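Local coordinates for AGR_L_2016p (Agrobacterium tumefaciens, PDB 2GVH), which probably hydrolyses acyl-CoA thioesters to the free carboxylic acid and coenzyme A, as a double hotdog-fold thioesterase, at residues T115-R119 with S195-L201. Residues are numbered along the deposited sequence; the frame is centred on the assembly and turned at random.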
ATOM      1  N   THR B 115     -16.040  18.040   6.608  1.00 63.24           N
ATOM      2  CA  THR B 115     -15.385  17.784   7.880  1.00 64.12           C
ATOM      3  C   THR B 115     -16.060  16.601   8.533  1.00 63.01           C
ATOM      4  O   THR B 115     -17.262  16.403   8.369  1.00 65.14           O
ATOM      5  CB  THR B 115     -15.432  18.962   8.891  1.00 63.75           C
ATOM      6  OG1 THR B 115     -16.775  19.385   9.080  1.00 58.59           O
ATOM      7  CG2 THR B 115     -14.606  20.110   8.443  1.00 66.54           C
ATOM      8  N   ILE B 116     -15.278  15.821   9.269  1.00 61.11           N
ATOM      9  CA  ILE B 116     -15.798  14.724  10.038  1.00 59.71           C
ATOM     10  C   ILE B 116     -16.605  15.316  11.170  1.00 60.17           C
ATOM     11  O   ILE B 116     -17.717  14.874  11.416  1.00 59.04           O
ATOM     12  CB  ILE B 116     -14.657  13.822  10.580  1.00 59.13           C
ATOM     13  CG1 ILE B 116     -13.983  13.097   9.423  1.00 65.48           C
ATOM     14  CG2 ILE B 116     -15.184  12.834  11.613  1.00 56.94           C
ATOM     15  CD1 ILE B 116     -12.673  12.526   9.741  1.00 57.77           C
ATOM     16  N   ILE B 117     -16.023  16.308  11.862  1.00 60.78           N
ATOM     17  CA  ILE B 117     -16.709  17.007  12.934  1.00 61.96           C
ATOM     18  C   ILE B 117     -17.457  18.176  12.315  1.00 63.04           C
ATOM     19  O   ILE B 117     -16.835  19.097  11.796  1.00 66.08           O
ATOM     20  CB  ILE B 117     -15.735  17.523  14.049  1.00 62.76           C
ATOM     21  CG1 ILE B 117     -14.967  16.370  14.693  1.00 64.43           C
ATOM     22  CG2 ILE B 117     -16.507  18.305  15.115  1.00 60.12           C
ATOM     23  CD1 ILE B 117     -13.614  16.782  15.184  1.00 63.06           C
ATOM     24  N   GLY B 118     -18.788  18.132  12.356  1.00 63.82           N
ATOM     25  CA  GLY B 118     -19.612  19.209  11.831  1.00 64.52           C
ATOM     26  C   GLY B 118     -20.169  19.031  10.425  1.00 66.61           C
ATOM     27  O   GLY B 118     -21.160  19.656  10.079  1.00 64.95           O
ATOM     28  N   ARG B 119     -19.535  18.201   9.593  1.00 69.32           N
ATOM     29  CA  ARG B 119     -20.018  17.986   8.187  1.00 71.69           C
ATOM     30  C   ARG B 119     -20.113  19.278   7.352  1.00 74.44           C
ATOM     31  O   ARG B 119     -21.120  19.552   6.683  1.00 74.99           O
ATOM     32  CB  ARG B 119     -21.371  17.244   8.165  1.00 70.88           C
ATOM     33  CG  ARG B 119     -21.341  15.920   7.470  1.00 70.24           C
ATOM     34  CD  ARG B 119     -22.761  15.433   7.132  1.00 72.52           C
ATOM     35  NE  ARG B 119     -22.829  14.956   5.755  1.00 69.02           N
ATOM     36  CZ  ARG B 119     -23.804  14.203   5.265  1.00 77.50           C
ATOM     37  NH1 ARG B 119     -24.832  13.832   6.038  1.00 77.65           N
ATOM     38  NH2 ARG B 119     -23.756  13.823   3.983  1.00 78.27           N
ATOM     39  N   SER B 195     -20.737   8.301  10.992  1.00 62.57           N
ATOM     40  CA  SER B 195     -20.123   9.608  11.250  1.00 61.89           C
ATOM     41  C   SER B 195     -20.921  10.698  10.613  1.00 61.55           C
ATOM     42  O   SER B 195     -21.153  11.739  11.204  1.00 61.32           O
ATOM     43  CB  SER B 195     -18.694   9.642  10.731  1.00 60.85           C
ATOM     44  OG  SER B 195     -18.196  10.948  10.840  1.00 57.49           O
ATOM     45  N   ARG B 196     -21.351  10.447   9.393  1.00 63.75           N
ATOM     46  CA  ARG B 196     -22.302  11.351   8.716  1.00 65.50           C
ATOM     47  C   ARG B 196     -23.537  11.579   9.551  1.00 64.96           C
ATOM     48  O   ARG B 196     -23.971  12.701   9.688  1.00 66.32           O
ATOM     49  CB  ARG B 196     -22.671  10.848   7.312  1.00 64.09           C
ATOM     50  CG  ARG B 196     -21.583  11.162   6.286  1.00 63.37           C
ATOM     51  CD  ARG B 196     -21.947  10.668   4.916  1.00 62.11           C
ATOM     52  NE  ARG B 196     -21.013  11.085   3.869  1.00 65.27           N
ATOM     53  CZ  ARG B 196     -21.107  10.687   2.602  1.00 71.11           C
ATOM     54  NH1 ARG B 196     -22.077   9.857   2.227  1.00 65.97           N
ATOM     55  NH2 ARG B 196     -20.245  11.116   1.693  1.00 61.75           N
ATOM     56  N   TYR B 197     -24.067  10.524  10.159  1.00 66.22           N
ATOM     57  CA  TYR B 197     -25.291  10.636  10.963  1.00 67.04           C
ATOM     58  C   TYR B 197     -25.100  11.522  12.180  1.00 65.55           C
ATOM     59  O   TYR B 197     -25.902  12.383  12.443  1.00 63.37           O
ATOM     60  CB  TYR B 197     -25.755   9.256  11.419  1.00 68.19           C
ATOM     61  CG  TYR B 197     -27.089   9.275  12.094  1.00 72.99           C
ATOM     62  CD1 TYR B 197     -28.263   9.201  11.348  1.00 76.83           C
ATOM     63  CD2 TYR B 197     -27.193   9.398  13.477  1.00 70.99           C
ATOM     64  CE1 TYR B 197     -29.509   9.235  11.962  1.00 75.55           C
ATOM     65  CE2 TYR B 197     -28.445   9.437  14.101  1.00 74.42           C
ATOM     66  CZ  TYR B 197     -29.594   9.351  13.328  1.00 74.44           C
ATOM     67  OH  TYR B 197     -30.841   9.385  13.910  1.00 75.35           O
ATOM     68  N   CYS B 198     -24.040  11.310  12.939  1.00 66.06           N
ATOM     69  CA  CYS B 198     -23.918  12.038  14.186  1.00 66.65           C
ATOM     70  C   CYS B 198     -23.140  13.366  14.061  1.00 67.56           C
ATOM     71  O   CYS B 198     -23.172  14.180  14.964  1.00 69.03           O
ATOM     72  CB  CYS B 198     -23.306  11.126  15.237  1.00 67.08           C
ATOM     73  SG  CYS B 198     -21.546  10.692  14.986  1.00 70.51           S
ATOM     74  N   GLY B 199     -22.427  13.566  12.951  1.00 67.02           N
ATOM     75  CA  GLY B 199     -21.613  14.762  12.765  1.00 66.83           C
ATOM     76  C   GLY B 199     -20.309  14.751  13.543  1.00 66.55           C
ATOM     77  O   GLY B 199     -19.634  15.758  13.634  1.00 66.38           O
ATOM     78  N   LYS B 200     -19.923  13.593  14.061  1.00 65.49           N
ATOM     79  CA  LYS B 200     -18.751  13.496  14.918  1.00 64.42           C
ATOM     80  C   LYS B 200     -17.858  12.368  14.445  1.00 63.45           C
ATOM     81  O   LYS B 200     -18.274  11.531  13.634  1.00 60.27           O
ATOM     82  CB  LYS B 200     -19.173  13.240  16.376  1.00 63.96           C
ATOM     83  CG  LYS B 200     -19.980  14.340  17.037  1.00 68.35           C
ATOM     84  CD  LYS B 200     -20.488  13.901  18.427  1.00 72.18           C
ATOM     85  CE  LYS B 200     -20.524  15.063  19.416  1.00 73.02           C
ATOM     86  NZ  LYS B 200     -21.582  16.039  19.079  1.00 78.82           N
ATOM     87  N   LEU B 201     -16.640  12.330  14.982  1.00 63.89           N
ATOM     88  CA  LEU B 201     -15.778  11.169  14.832  1.00 64.06           C
ATOM     89  C   LEU B 201     -16.433   9.959  15.479  1.00 65.33           C
ATOM     90  O   LEU B 201     -17.026  10.088  16.540  1.00 68.23           O
ATOM     91  CB  LEU B 201     -14.452  11.448  15.498  1.00 62.70           C
ATOM     92  CG  LEU B 201     -13.314  10.441  15.423  1.00 65.66           C
ATOM     93  CD1 LEU B 201     -13.038  10.011  13.980  1.00 57.12           C
ATOM     94  CD2 LEU B 201     -12.091  11.117  16.026  1.00 65.47           C
TER
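Arg-119 and Arg-196 lie against each other where two hotdog folds of one chain meet: the turn between strands 104-115 and 121-133 of the first sheet rests on the C-terminal end of helix 179-198, the central helix of the second. The Arg-119 chain, bent at chi3, lays its guanidinium flat over the Arg-196 methylenes, with Arg-196 CG 3.9 Å above the plane and over its centre. The two guanidinium planes are only 7° apart but offset, Arg-119 NH2 reaching Arg-196 NE at 3.9 Å. Arg-196 suits its place because its extended chain offers a long apolar shaft, and Arg-119 because its flat guanidinium can lie on that shaft. Each cation also has a carboxylate outside the contact, Glu-114 for Arg-119 NE and Glu-92 for Arg-196 NH2, which probably eases the repulsion between the like charges.

Deeper in, Ile-116 points CG2 into the angle between Ser-195 and Leu-201, 3.6 Å from Ser-195 OG and 3.7 Å from Leu-201 CA. A branched side chain fits here because CG2 fills this corner while the side chain also packs on Pro-37. Ser-195 OG swings to the far side of CB from the backbone nitrogen (chi1 173°), a setting from which it bonds Lys-200 O from above the carbonyl plane and ties the departing chain back to the helix. Gly-199, the first residue to leave the helix, takes the positive phi that glycine tolerates best. In the turn, Gly-118 also has positive phi, and at its backbone angles a beta carbon would collide with the carbonyl oxygen of Ile-117. Between these glycines the backbones join: Gly-118 N donates to Gly-199 O at 2.8 Å, nearly straight at 166°, and Ile-117 CA adds a CA-H...O contact to the same oxygen at 3.3 Å.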